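Local coordinates for protein 3' terminal uridylyl transferase (Trypanosoma brucei, PDB 5HZD) that adds uridines to the 3' ends of guide RNAs and other mitochondrial RNAs during RNA editing, here as the segment holding its zinc finger and catalytic core, at residues A24-H29 with I479-S484; Q229-N234 with M240-E245; K268-P271 with C276-E279; F289-I294 with E363-Y368; N331-S336 with L485-E490. All blocks are in the same frame, centred on the assembly; numbering follows the deposited sequence.

Overall arrangement
From the N terminus, residues 24-29 of the zinc finger open contact 1, whose loop closes at 479-484, some 450 residues later, and holds contacts 2, 3 and 4. Contacts 2 and 3 follow in series and both reach one antiparallel sheet, the first as a hairpin at its edge and the second at its other outermost strand; their centres are 13 Å apart. Contact 4 begins at 289-294, next to the catalytic mixed sheet, and closes at 363-368. Contact 5 starts at 331-336, within the loop of contact 4, and ends at 485-490, so it crosses contacts 4 and 1. Contacts 1 and 5 share helix 481-497, and K483 NZ probably hydrogen-bonds to N331 O between them.

Contact 1 (A24-H29 with I479-S484). With ZN (zinc ion), chain B.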
# COMPACT_ATOMS: atom_id res chain seq x y z
N ALA A 24 -2.58 33.14 -15.05
CA ALA A 24 -3.37 34.35 -14.81
C ALA A 24 -4.85 34.11 -15.04
O ALA A 24 -5.68 34.59 -14.27
CB ALA A 24 -2.89 35.48 -15.67
N HIS A 25 -5.18 33.34 -16.07
CA HIS A 25 -6.58 33.03 -16.32
C HIS A 25 -7.17 32.24 -15.16
O HIS A 25 -8.31 32.47 -14.73
CB HIS A 25 -6.73 32.22 -17.61
CG HIS A 25 -8.06 31.57 -17.75
ND1 HIS A 25 -9.17 32.24 -18.23
CD2 HIS A 25 -8.48 30.32 -17.45
CE1 HIS A 25 -10.20 31.41 -18.25
NE2 HIS A 25 -9.81 30.25 -17.75
N ALA A 26 -6.40 31.29 -14.65
CA ALA A 26 -6.87 30.45 -13.53
C ALA A 26 -7.22 31.28 -12.27
O ALA A 26 -8.29 31.11 -11.70
CB ALA A 26 -5.87 29.36 -13.21
N GLU A 27 -6.36 32.22 -11.87
CA GLU A 27 -6.68 33.09 -10.74
C GLU A 27 -7.82 34.06 -11.04
O GLU A 27 -8.73 34.25 -10.22
CB GLU A 27 -5.45 33.89 -10.30
CG GLU A 27 -5.78 35.02 -9.34
CD GLU A 27 -6.44 34.55 -8.05
OE1 GLU A 27 -6.15 33.43 -7.59
OE2 GLU A 27 -7.27 35.30 -7.49
N GLU A 28 -7.77 34.68 -12.21
CA GLU A 28 -8.77 35.70 -12.54
C GLU A 28 -10.20 35.16 -12.77
O GLU A 28 -11.19 35.80 -12.40
CB GLU A 28 -8.29 36.55 -13.72
CG GLU A 28 -6.96 37.27 -13.43
CD GLU A 28 -6.38 37.99 -14.65
OE1 GLU A 28 -5.47 38.82 -14.46
OE2 GLU A 28 -6.83 37.71 -15.79
N HIS A 29 -10.31 33.99 -13.39
CA HIS A 29 -11.63 33.45 -13.72
C HIS A 29 -12.07 32.31 -12.81
O HIS A 29 -13.26 31.98 -12.74
CB HIS A 29 -11.69 33.02 -15.19
CG HIS A 29 -11.76 34.17 -16.14
ND1 HIS A 29 -10.69 35.02 -16.37
CD2 HIS A 29 -12.77 34.63 -16.92
CE1 HIS A 29 -11.04 35.94 -17.25
NE2 HIS A 29 -12.29 35.73 -17.60
N ILE A 479 -4.16 16.21 -13.51
CA ILE A 479 -4.10 17.49 -12.83
C ILE A 479 -3.91 18.65 -13.78
O ILE A 479 -2.78 18.94 -14.20
CB ILE A 479 -3.01 17.48 -11.73
CG1 ILE A 479 -3.28 16.32 -10.77
CG2 ILE A 479 -2.98 18.84 -11.02
CD1 ILE A 479 -2.22 16.16 -9.68
N GLY A 480 -5.01 19.30 -14.16
CA GLY A 480 -4.95 20.49 -14.97
C GLY A 480 -4.63 21.73 -14.15
O GLY A 480 -4.36 21.62 -12.95
N VAL A 481 -4.68 22.90 -14.76
CA VAL A 481 -4.15 24.10 -14.10
C VAL A 481 -4.85 24.47 -12.79
O VAL A 481 -4.17 24.73 -11.79
CB VAL A 481 -4.06 25.31 -15.05
CG1 VAL A 481 -5.44 25.78 -15.53
CG2 VAL A 481 -3.26 26.46 -14.39
N THR A 482 -6.18 24.50 -12.77
CA THR A 482 -6.85 24.85 -11.51
C THR A 482 -6.61 23.79 -10.46
O THR A 482 -6.35 24.11 -9.29
CB THR A 482 -8.38 25.17 -11.69
OG1 THR A 482 -9.06 24.02 -12.19
CG2 THR A 482 -8.54 26.31 -12.63
N LYS A 483 -6.63 22.51 -10.84
CA LYS A 483 -6.34 21.48 -9.86
C LYS A 483 -4.91 21.67 -9.33
O LYS A 483 -4.64 21.45 -8.15
CB LYS A 483 -6.53 20.07 -10.45
CG LYS A 483 -7.98 19.66 -10.61
CD LYS A 483 -8.12 18.14 -10.77
CE LYS A 483 -9.58 17.76 -10.98
NZ LYS A 483 -9.73 16.29 -11.15
N SER A 484 -3.99 22.08 -10.21
CA SER A 484 -2.57 22.18 -9.80
C SER A 484 -2.42 23.29 -8.77
O SER A 484 -1.59 23.19 -7.86
CB SER A 484 -1.63 22.43 -11.00
OG SER A 484 -1.71 23.77 -11.47
ZN ZN B . -11.00 28.54 -17.47
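Helix 19-30 meets the first turn of helix 481-497 at a spacing of 6.0 Å between A26 CA and T482 CA, an approach that suits a residue with no more than a methyl group. That methyl is aimed at the second helix and meets two branched residues: A26 CB lies 4.1 Å from both V481 CG2 and T482 CG2. In V481, CG1 stands between the backbone N and the carbonyl carbon (chi1 65°); CG2, anti to the backbone N, meets A26, and the V481 side chain also packs on L22 and L23. T482 divides its work: CG2 packs on the alanine while OG1 bonds to D9 OD1. Helix 19-30 belongs to an atypical C2H2 zinc finger, and one residue before A26 the H25 NE2 atom binds the zinc ion at 2.1 Å, completing the site with C8, C11 and H30. The imidazole ring of H25 also meets F16, and the side chain of T482 touches H30, so helix 481-497 packs directly beside metal ligands. In the second segment, G480 is the N-cap and accepts from S484 N through its O atom. S484 turns its hydroxyl back into the same turn, donating from OG to V481 O at 2.7 Å.

Contact 2 (Q229-N234 with M240-E245); sequences QQVWWN and MSATLE
A two-stranded antiparallel hairpin pairs Q229-W233 with M240-L244, the strand axes running 175° apart. W232 and S241 form a hydrogen-bonded pair held by a bond in each direction: W232 N donates to S241 O at 2.9 Å, and S241 N returns to W232 O along a path almost in line with the carbonyl. The next such pair, Q230 with T243, keeps the bond from T243 N to Q230 O, but T243 O accepts from both Q229 N (2.8 Å) and Q230 N (3.2 Å).

On one face of the hairpin, W232 has CG wedged between its backbone N and carbonyl carbon (chi1 67°), which lays the indole across the neighbouring strand. S241 CB then sits over the ring, 3.5 Å from the centroid of the W232 six-membered ring. A small residue suits that place, and a water joins S241 OG to W232 O. T243 OG1 comes to the edge of the same indole, in its plane, while bonding to S198 OG.

The other face belongs to W233, M240 and V231. M240 CB stands squarely over the W233 six-membered ring, 3.5 Å from its centroid. The chain runs on extended, so that M240 SD lies obliquely by the W233 five-membered ring, a Met-aromatic contact, and 3.5 Å from V231 CG1; the bend comes only beyond SD. W233 NE1 bonds to E216 of helix 209-223, which packs against this face. Two residues, Q229 and Q230, set opposite one, T243, make a classic beta bulge, here at the edge strand of a four-stranded antiparallel sheet.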
# COMPACT_ATOMS: atom_id res chain seq x y z
N GLN A 229 -3.62 -32.05 16.78
CA GLN A 229 -3.59 -32.20 18.24
C GLN A 229 -4.70 -33.08 18.78
O GLN A 229 -4.47 -33.87 19.68
CB GLN A 229 -3.60 -30.85 18.94
CG GLN A 229 -2.31 -30.09 18.82
CD GLN A 229 -2.32 -28.83 19.68
OE1 GLN A 229 -3.31 -28.55 20.38
NE2 GLN A 229 -1.23 -28.07 19.63
N GLN A 230 -5.90 -32.95 18.22
CA GLN A 230 -7.03 -33.70 18.73
C GLN A 230 -8.05 -33.81 17.62
O GLN A 230 -8.25 -32.86 16.86
CB GLN A 230 -7.65 -32.94 19.90
CG GLN A 230 -8.83 -33.65 20.51
CD GLN A 230 -9.45 -32.88 21.65
OE1 GLN A 230 -9.39 -31.65 21.71
NE2 GLN A 230 -10.06 -33.60 22.56
N VAL A 231 -8.67 -34.98 17.50
CA VAL A 231 -9.75 -35.19 16.56
C VAL A 231 -10.86 -35.90 17.30
O VAL A 231 -10.59 -36.85 18.06
CB VAL A 231 -9.29 -36.09 15.41
CG1 VAL A 231 -10.47 -36.57 14.63
CG2 VAL A 231 -8.32 -35.34 14.51
N TRP A 232 -12.11 -35.46 17.12
CA TRP A 232 -13.24 -36.13 17.77
C TRP A 232 -14.55 -36.09 16.97
O TRP A 232 -14.78 -35.18 16.17
CB TRP A 232 -13.43 -35.61 19.19
CG TRP A 232 -13.88 -34.16 19.33
CD1 TRP A 232 -15.13 -33.74 19.68
CD2 TRP A 232 -13.07 -32.97 19.19
NE1 TRP A 232 -15.16 -32.37 19.76
CE2 TRP A 232 -13.91 -31.87 19.47
CE3 TRP A 232 -11.73 -32.72 18.87
CZ2 TRP A 232 -13.46 -30.54 19.40
CZ3 TRP A 232 -11.28 -31.40 18.80
CH2 TRP A 232 -12.15 -30.32 19.07
N TRP A 233 -15.40 -37.09 17.17
CA TRP A 233 -16.64 -37.22 16.41
C TRP A 233 -17.88 -37.06 17.28
O TRP A 233 -17.87 -37.40 18.47
CB TRP A 233 -16.70 -38.59 15.74
CG TRP A 233 -15.74 -38.76 14.62
CD1 TRP A 233 -14.41 -39.08 14.71
CD2 TRP A 233 -16.03 -38.63 13.23
NE1 TRP A 233 -13.85 -39.12 13.45
CE2 TRP A 233 -14.83 -38.86 12.53
CE3 TRP A 233 -17.18 -38.31 12.51
CZ2 TRP A 233 -14.75 -38.81 11.13
CZ3 TRP A 233 -17.11 -38.26 11.12
CH2 TRP A 233 -15.90 -38.50 10.45
N ASN A 234 -18.97 -36.58 16.68
CA ASN A 234 -20.23 -36.54 17.42
C ASN A 234 -20.94 -37.90 17.47
O ASN A 234 -20.49 -38.88 16.86
CB ASN A 234 -21.15 -35.42 16.93
CG ASN A 234 -21.74 -35.68 15.56
OD1 ASN A 234 -21.34 -36.62 14.87
ND2 ASN A 234 -22.73 -34.88 15.18
N MET A 240 -17.13 -34.21 12.41
CA MET A 240 -15.82 -34.43 13.00
C MET A 240 -15.19 -33.09 13.29
O MET A 240 -15.13 -32.21 12.44
CB MET A 240 -14.89 -35.22 12.08
CG MET A 240 -13.58 -35.67 12.79
SD MET A 240 -12.34 -36.35 11.67
CE MET A 240 -11.51 -34.85 11.12
N SER A 241 -14.70 -32.91 14.51
CA SER A 241 -13.97 -31.69 14.84
C SER A 241 -12.49 -32.02 14.98
O SER A 241 -12.13 -33.15 15.30
CB SER A 241 -14.47 -31.12 16.16
OG SER A 241 -15.87 -30.91 16.13
N ALA A 242 -11.65 -31.03 14.73
CA ALA A 242 -10.21 -31.25 14.83
C ALA A 242 -9.56 -29.98 15.34
O ALA A 242 -9.87 -28.87 14.87
CB ALA A 242 -9.63 -31.62 13.47
N THR A 243 -8.65 -30.15 16.29
CA THR A 243 -7.80 -29.07 16.75
C THR A 243 -6.41 -29.29 16.19
O THR A 243 -5.82 -30.36 16.37
CB THR A 243 -7.74 -29.01 18.27
OG1 THR A 243 -9.05 -28.72 18.77
CG2 THR A 243 -6.79 -27.91 18.73
N LEU A 244 -5.88 -28.28 15.53
CA LEU A 244 -4.60 -28.40 14.86
C LEU A 244 -3.58 -27.63 15.68
O LEU A 244 -3.96 -26.88 16.57
CB LEU A 244 -4.69 -27.82 13.44
CG LEU A 244 -5.58 -28.60 12.45
CD1 LEU A 244 -5.32 -30.10 12.54
CD2 LEU A 244 -7.06 -28.31 12.65
N GLU A 245 -2.30 -27.79 15.37
CA GLU A 245 -1.23 -27.21 16.20
C GLU A 245 -1.14 -25.69 16.07
O GLU A 245 -0.57 -25.02 16.94
CB GLU A 245 0.11 -27.86 15.86
CG GLU A 245 0.64 -27.51 14.48
CD GLU A 245 1.91 -28.26 14.13
OE1 GLU A 245 2.25 -28.34 12.93
OE2 GLU A 245 2.57 -28.78 15.06
O HOH W 1 -17.39 -33.29 16.56

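Contact 3 (K268-P271 with C276-E279); sequences KVQP and CRPE
P271 lies over one face of the R277 guanidinium, its ring carbons in van der Waals contact with the flat cation. P271 CD stands above the plane toward the rim, and farther back P271 CG and R277 NE are 3.8 Å apart. The side chains cross at about a right angle, and the pyrrolidine ring also covers the arginine's aliphatic stem, with P271 CB 3.8 Å from R277 CG. Proline suits this place by giving a rigid apolar surface that neither donates nor competes for a bond. A looser contact continues to the next residue, P271 CG lying 4.3 Å from P278 CD.

The edge of the guanidinium does the polar work. One water lies in its plane, accepting from R277 NH2 at 2.6 Å and donating to P271 O at 2.7 Å, so it joins the end of strand 267-271 to the loop that follows. R277 reaches this spot with its chain extended (chi2 178°, chi3 153°).

Further out, R277 NE donates to H273 O in the short link between the segments and NH1 to G158 O, while P278 packs on Q92 of helix 80-100 and on T247 and V251 at helix 247-254. The guanidinium edge thus finds carbonyl oxygens and a water, with D274 only a long, weak ion pair, while proline carbons cover one face. Arginine chemistry allows this split between polar edge and apolar-tolerant face, and the charge is probably spread over these neutral acceptors.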
# COMPACT_ATOMS: atom_id res chain seq x y z
N LYS A 268 -18.45 -30.75 4.34
CA LYS A 268 -18.20 -29.32 4.23
C LYS A 268 -17.42 -28.95 5.48
O LYS A 268 -17.56 -29.63 6.51
CB LYS A 268 -19.51 -28.55 4.23
CG LYS A 268 -20.41 -28.85 3.04
CD LYS A 268 -21.70 -28.02 3.12
CE LYS A 268 -22.18 -27.59 1.74
NZ LYS A 268 -22.34 -28.76 0.84
N VAL A 269 -16.59 -27.92 5.39
CA VAL A 269 -15.70 -27.59 6.51
C VAL A 269 -15.65 -26.09 6.74
O VAL A 269 -15.71 -25.29 5.79
CB VAL A 269 -14.28 -28.15 6.27
CG1 VAL A 269 -13.64 -27.47 5.07
CG2 VAL A 269 -13.37 -27.96 7.51
N GLN A 270 -15.56 -25.69 8.00
CA GLN A 270 -15.30 -24.29 8.30
C GLN A 270 -14.69 -24.19 9.68
O GLN A 270 -14.61 -25.18 10.39
CB GLN A 270 -16.58 -23.47 8.20
CG GLN A 270 -17.66 -23.82 9.18
CD GLN A 270 -18.91 -23.01 8.89
OE1 GLN A 270 -19.29 -22.85 7.73
NE2 GLN A 270 -19.53 -22.46 9.94
N PRO A 271 -14.19 -23.00 10.07
CA PRO A 271 -13.66 -22.91 11.44
C PRO A 271 -14.72 -23.25 12.48
O PRO A 271 -15.92 -23.04 12.23
CB PRO A 271 -13.27 -21.44 11.56
CG PRO A 271 -12.93 -21.04 10.11
CD PRO A 271 -13.95 -21.76 9.29
N CYS A 276 -14.01 -16.20 16.22
CA CYS A 276 -12.65 -16.53 16.63
C CYS A 276 -12.00 -17.49 15.63
O CYS A 276 -12.20 -18.71 15.71
CB CYS A 276 -12.69 -17.17 18.02
SG CYS A 276 -11.08 -17.39 18.76
N ARG A 277 -11.21 -16.94 14.72
CA ARG A 277 -10.78 -17.69 13.53
C ARG A 277 -9.32 -17.40 13.21
O ARG A 277 -8.71 -16.47 13.77
CB ARG A 277 -11.67 -17.26 12.36
CG ARG A 277 -13.14 -17.73 12.48
CD ARG A 277 -14.00 -17.24 11.32
NE ARG A 277 -15.11 -18.15 11.10
CZ ARG A 277 -15.88 -18.14 10.01
NH1 ARG A 277 -15.65 -17.22 9.07
NH2 ARG A 277 -16.86 -19.02 9.87
N PRO A 278 -8.74 -18.19 12.29
CA PRO A 278 -7.39 -17.91 11.79
C PRO A 278 -7.21 -16.48 11.23
O PRO A 278 -8.19 -15.85 10.77
CB PRO A 278 -7.23 -18.93 10.66
CG PRO A 278 -8.07 -20.11 11.12
CD PRO A 278 -9.28 -19.47 11.76
N GLU A 279 -5.98 -15.99 11.28
CA GLU A 279 -5.62 -14.60 10.88
C GLU A 279 -6.25 -14.11 9.57
O GLU A 279 -6.72 -12.96 9.47
CB GLU A 279 -4.09 -14.45 10.85
CG GLU A 279 -3.41 -14.43 12.25
CD GLU A 279 -3.14 -15.82 12.84
OE1 GLU A 279 -3.51 -16.87 12.25
OE2 GLU A 279 -2.54 -15.89 13.94
O HOH W 2 -17.53 -21.01 11.36

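Contact 4 (F289-I294 with E363-Y368); sequences FRAFGI and ESLVNY
I294 leaves its helix with CB aimed at the loop 363-368, and its two branches meet different partners there. From CB, the CG2 methyl, anti to the backbone N (chi1 of CG1 -59°), comes to the phenol end of Y368, 3.6 Å from Y368 OH and equally close to CE1, approaching the ring obliquely. The same methyl has L365 CD2 at 4.1 Å. The other branch runs through CG1 to CD1, the tip, which rests 4.0 Å from L365 CD1. That leucine methyl also touches A291 CB at 3.9 Å, filling the step between alanine and isoleucine; the short A291 side chain leaves L365 room to enter. G293 and I294 belong to the UTP-binding site, on the helix that follows strand 285-288 of the catalytic palm sheet. The partner loop is held in shape by a type I turn, Y368 N bonding back to L365 O, and by an ST turn in which S364 OG accepts from V366 N. F107, on edge strand 105-109 of the same sheet, touches I294, L365 and Y368, while V131 and M134 of helix 131-135 pack on L365. A water donates to E363 O at 3.0 Å and, weakly, to A291 O.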
# COMPACT_ATOMS: atom_id res chain seq x y z
N PHE A 289 -3.19 -10.72 -9.00
CA PHE A 289 -2.46 -11.78 -9.68
C PHE A 289 -1.25 -11.29 -10.44
O PHE A 289 -0.63 -12.04 -11.21
CB PHE A 289 -3.41 -12.54 -10.62
CG PHE A 289 -4.56 -13.18 -9.90
CD1 PHE A 289 -4.40 -14.43 -9.32
CD2 PHE A 289 -5.77 -12.51 -9.76
CE1 PHE A 289 -5.44 -15.05 -8.64
CE2 PHE A 289 -6.81 -13.11 -9.07
CZ PHE A 289 -6.65 -14.37 -8.50
N ARG A 290 -0.91 -10.02 -10.23
CA ARG A 290 0.22 -9.43 -10.94
C ARG A 290 1.39 -9.11 -10.04
O ARG A 290 1.25 -8.97 -8.83
CB ARG A 290 -0.25 -8.13 -11.62
CG ARG A 290 -1.44 -8.38 -12.55
CD ARG A 290 -1.83 -7.14 -13.34
NE ARG A 290 -3.06 -7.39 -14.08
CZ ARG A 290 -3.62 -6.50 -14.90
NH1 ARG A 290 -3.05 -5.31 -15.06
NH2 ARG A 290 -4.74 -6.80 -15.54
N ALA A 291 2.58 -8.99 -10.63
CA ALA A 291 3.80 -8.80 -9.84
C ALA A 291 4.23 -7.35 -9.67
O ALA A 291 5.09 -7.06 -8.84
CB ALA A 291 4.94 -9.61 -10.44
N PHE A 292 3.64 -6.42 -10.43
CA PHE A 292 4.19 -5.06 -10.45
C PHE A 292 4.24 -4.39 -9.07
O PHE A 292 5.20 -3.67 -8.79
CB PHE A 292 3.47 -4.17 -11.49
CG PHE A 292 2.12 -3.67 -11.04
CD1 PHE A 292 2.00 -2.44 -10.43
CD2 PHE A 292 0.97 -4.41 -11.29
CE1 PHE A 292 0.76 -1.96 -10.03
CE2 PHE A 292 -0.28 -3.93 -10.91
CZ PHE A 292 -0.37 -2.71 -10.27
N GLY A 293 3.24 -4.62 -8.23
CA GLY A 293 3.21 -3.97 -6.94
C GLY A 293 4.32 -4.43 -6.02
O GLY A 293 4.78 -3.68 -5.14
N ILE A 294 4.75 -5.67 -6.17
CA ILE A 294 5.89 -6.18 -5.41
C ILE A 294 7.14 -5.34 -5.66
O ILE A 294 7.83 -4.91 -4.72
CB ILE A 294 6.19 -7.64 -5.77
CG1 ILE A 294 4.97 -8.51 -5.47
CG2 ILE A 294 7.39 -8.15 -5.00
CD1 ILE A 294 5.03 -9.89 -6.16
N GLU A 363 12.93 -7.20 -11.91
CA GLU A 363 11.56 -7.50 -12.28
C GLU A 363 11.28 -8.98 -11.99
O GLU A 363 10.18 -9.35 -11.53
CB GLU A 363 11.35 -7.23 -13.79
CG GLU A 363 9.93 -7.60 -14.24
CD GLU A 363 9.66 -7.34 -15.71
OE1 GLU A 363 10.47 -6.64 -16.36
OE2 GLU A 363 8.63 -7.83 -16.21
N SER A 364 12.30 -9.81 -12.22
CA SER A 364 12.15 -11.25 -12.03
C SER A 364 12.03 -11.59 -10.55
O SER A 364 12.73 -10.99 -9.70
CB SER A 364 13.33 -12.00 -12.60
OG SER A 364 13.20 -13.40 -12.37
N LEU A 365 11.18 -12.56 -10.24
CA LEU A 365 10.97 -12.99 -8.85
C LEU A 365 11.69 -14.29 -8.57
O LEU A 365 11.49 -14.92 -7.53
CB LEU A 365 9.47 -13.15 -8.59
CG LEU A 365 8.64 -11.88 -8.68
CD1 LEU A 365 7.16 -12.23 -8.63
CD2 LEU A 365 9.03 -10.97 -7.52
N VAL A 366 12.54 -14.72 -9.50
CA VAL A 366 13.29 -15.97 -9.32
C VAL A 366 14.11 -16.01 -8.02
O VAL A 366 14.13 -17.02 -7.30
CB VAL A 366 14.18 -16.25 -10.54
CG1 VAL A 366 15.16 -17.38 -10.22
CG2 VAL A 366 13.32 -16.61 -11.74
N ASN A 367 14.76 -14.91 -7.67
CA ASN A 367 15.59 -14.95 -6.46
C ASN A 367 14.90 -14.41 -5.21
O ASN A 367 15.55 -14.08 -4.21
CB ASN A 367 16.91 -14.22 -6.68
CG ASN A 367 17.73 -14.86 -7.80
OD1 ASN A 367 17.80 -16.09 -7.91
ND2 ASN A 367 18.34 -14.04 -8.63
N TYR A 368 13.58 -14.29 -5.27
CA TYR A 368 12.84 -13.61 -4.21
C TYR A 368 12.76 -14.47 -2.96
O TYR A 368 12.54 -15.67 -3.03
CB TYR A 368 11.42 -13.31 -4.71
CG TYR A 368 10.72 -12.22 -3.94
CD1 TYR A 368 10.92 -10.87 -4.25
CD2 TYR A 368 9.82 -12.53 -2.92
CE1 TYR A 368 10.27 -9.86 -3.57
CE2 TYR A 368 9.15 -11.52 -2.23
CZ TYR A 368 9.37 -10.19 -2.55
OH TYR A 368 8.68 -9.21 -1.84
O HOH W 3 8.33 -7.88 -9.75

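Contact 5 (N331-S336 with L485-E490)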
# COMPACT_ATOMS: atom_id res chain seq x y z
N ASN A 331 -10.47 11.21 -7.88
CA ASN A 331 -10.86 12.47 -8.50
C ASN A 331 -9.72 13.11 -9.25
O ASN A 331 -9.76 14.31 -9.51
CB ASN A 331 -11.40 13.45 -7.46
CG ASN A 331 -12.68 12.95 -6.85
OD1 ASN A 331 -12.78 12.80 -5.63
ND2 ASN A 331 -13.65 12.67 -7.70
N GLY A 332 -8.70 12.32 -9.58
CA GLY A 332 -7.66 12.75 -10.50
C GLY A 332 -6.44 13.36 -9.84
O GLY A 332 -5.50 13.83 -10.52
N TYR A 333 -6.43 13.39 -8.51
CA TYR A 333 -5.25 13.93 -7.84
C TYR A 333 -4.23 12.81 -7.70
O TYR A 333 -4.33 11.77 -8.40
CB TYR A 333 -5.59 14.58 -6.50
CG TYR A 333 -6.41 15.85 -6.64
CD1 TYR A 333 -5.79 17.08 -6.78
CD2 TYR A 333 -7.80 15.80 -6.64
CE1 TYR A 333 -6.53 18.25 -6.91
CE2 TYR A 333 -8.55 16.95 -6.77
CZ TYR A 333 -7.91 18.17 -6.91
OH TYR A 333 -8.65 19.33 -7.04
N PHE A 334 -3.25 12.97 -6.81
CA PHE A 334 -2.17 11.98 -6.72
C PHE A 334 -2.58 10.75 -5.92
O PHE A 334 -3.52 10.76 -5.13
CB PHE A 334 -0.96 12.60 -6.04
CG PHE A 334 -0.26 13.64 -6.85
CD1 PHE A 334 0.22 13.35 -8.12
CD2 PHE A 334 -0.05 14.90 -6.33
CE1 PHE A 334 0.88 14.31 -8.88
CE2 PHE A 334 0.63 15.86 -7.08
CZ PHE A 334 1.09 15.57 -8.34
N THR A 335 -1.84 9.67 -6.15
CA THR A 335 -1.96 8.48 -5.33
C THR A 335 -0.97 8.54 -4.17
O THR A 335 -0.04 9.37 -4.14
CB THR A 335 -1.57 7.25 -6.16
OG1 THR A 335 -0.24 7.43 -6.68
CG2 THR A 335 -2.53 7.06 -7.32
N SER A 336 -1.10 7.61 -3.23
CA SER A 336 -0.13 7.54 -2.15
C SER A 336 1.26 7.23 -2.68
O SER A 336 2.27 7.75 -2.17
CB SER A 336 -0.55 6.50 -1.12
OG SER A 336 -1.74 6.95 -0.46
N LEU A 485 -3.24 24.33 -8.89
CA LEU A 485 -3.11 25.45 -7.97
C LEU A 485 -3.75 25.08 -6.62
O LEU A 485 -3.33 25.61 -5.58
CB LEU A 485 -3.72 26.72 -8.57
CG LEU A 485 -2.90 27.20 -9.79
CD1 LEU A 485 -3.43 28.53 -10.31
CD2 LEU A 485 -1.39 27.29 -9.45
N ARG A 486 -4.74 24.18 -6.64
CA ARG A 486 -5.22 23.58 -5.39
C ARG A 486 -4.10 22.82 -4.68
O ARG A 486 -3.96 22.90 -3.46
CB ARG A 486 -6.46 22.70 -5.62
CG ARG A 486 -7.68 23.52 -6.06
CD ARG A 486 -8.87 22.64 -6.48
NE ARG A 486 -9.33 21.81 -5.37
CZ ARG A 486 -10.21 22.23 -4.45
NH1 ARG A 486 -10.71 23.45 -4.54
NH2 ARG A 486 -10.58 21.42 -3.46
N VAL A 487 -3.30 22.08 -5.44
CA VAL A 487 -2.16 21.37 -4.87
C VAL A 487 -1.13 22.36 -4.31
O VAL A 487 -0.68 22.22 -3.18
CB VAL A 487 -1.49 20.45 -5.91
CG1 VAL A 487 -0.24 19.81 -5.30
CG2 VAL A 487 -2.49 19.35 -6.32
N ARG A 488 -0.75 23.35 -5.12
CA ARG A 488 0.20 24.35 -4.65
C ARG A 488 -0.30 25.03 -3.38
O ARG A 488 0.50 25.34 -2.49
CB ARG A 488 0.48 25.41 -5.72
CG ARG A 488 1.21 24.87 -6.97
CD ARG A 488 2.58 24.23 -6.68
NE ARG A 488 3.54 25.20 -6.15
CZ ARG A 488 4.27 26.05 -6.89
NH1 ARG A 488 4.15 26.11 -8.22
NH2 ARG A 488 5.13 26.86 -6.28
N THR A 489 -1.60 25.31 -3.30
CA THR A 489 -2.19 25.91 -2.09
C THR A 489 -1.86 25.09 -0.86
O THR A 489 -1.41 25.65 0.16
CB THR A 489 -3.73 26.01 -2.16
OG1 THR A 489 -4.11 26.87 -3.23
CG2 THR A 489 -4.31 26.60 -0.88
N GLU A 490 -2.07 23.78 -0.97
CA GLU A 490 -1.82 22.90 0.17
C GLU A 490 -0.34 22.80 0.53
O GLU A 490 0.00 22.65 1.72
CB GLU A 490 -2.44 21.51 -0.04
CG GLU A 490 -3.98 21.54 -0.23
CD GLU A 490 -4.74 22.28 0.88
OE1 GLU A 490 -4.34 22.23 2.07
OE2 GLU A 490 -5.76 22.96 0.55
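Y333 reaches across to helix 481-497 with its ring alongside V487, whose CG2 methyl sits at the ring edge, 4.0 Å from Y333 CD1. The phenol goes further, and its hydroxyl meets R486: NE donates to Y333 OH at 3.1 Å, but the N-H is bent to 126°, so the bond is weak. Ring and guanidinium planes stand 53° apart, and the two side chains cross at about a right angle. R486 arrives there by a kink at chi3 (61°), which turns the guanidinium off the line of its stem, and R486 NH1 has a firmer partner in L33 O. Tyrosine suits this place because its edge is apolar while its end can accept from a cation.

V487 serves two rings at once. Its other methyl, CG1, anti to the backbone N, comes to the F334 edge, V487 CG1 lying 4.4 Å from F334 CE2, a loose contact. In the helix, L485 O takes both T489 N and T489 OG1, from opposite faces of its plane.

The loop 331-336 joins helix 310-324 to helix 336-349, whose N-cap is T335 and whose first residue, S336, binds UTP. F334 also packs on I465 of the proposed nucleotide recognition motif and on I479 just ahead of helix 481-497, while L485 and T489 touch H37 of helix 37-47, and E490 touches W320 of helix 310-324.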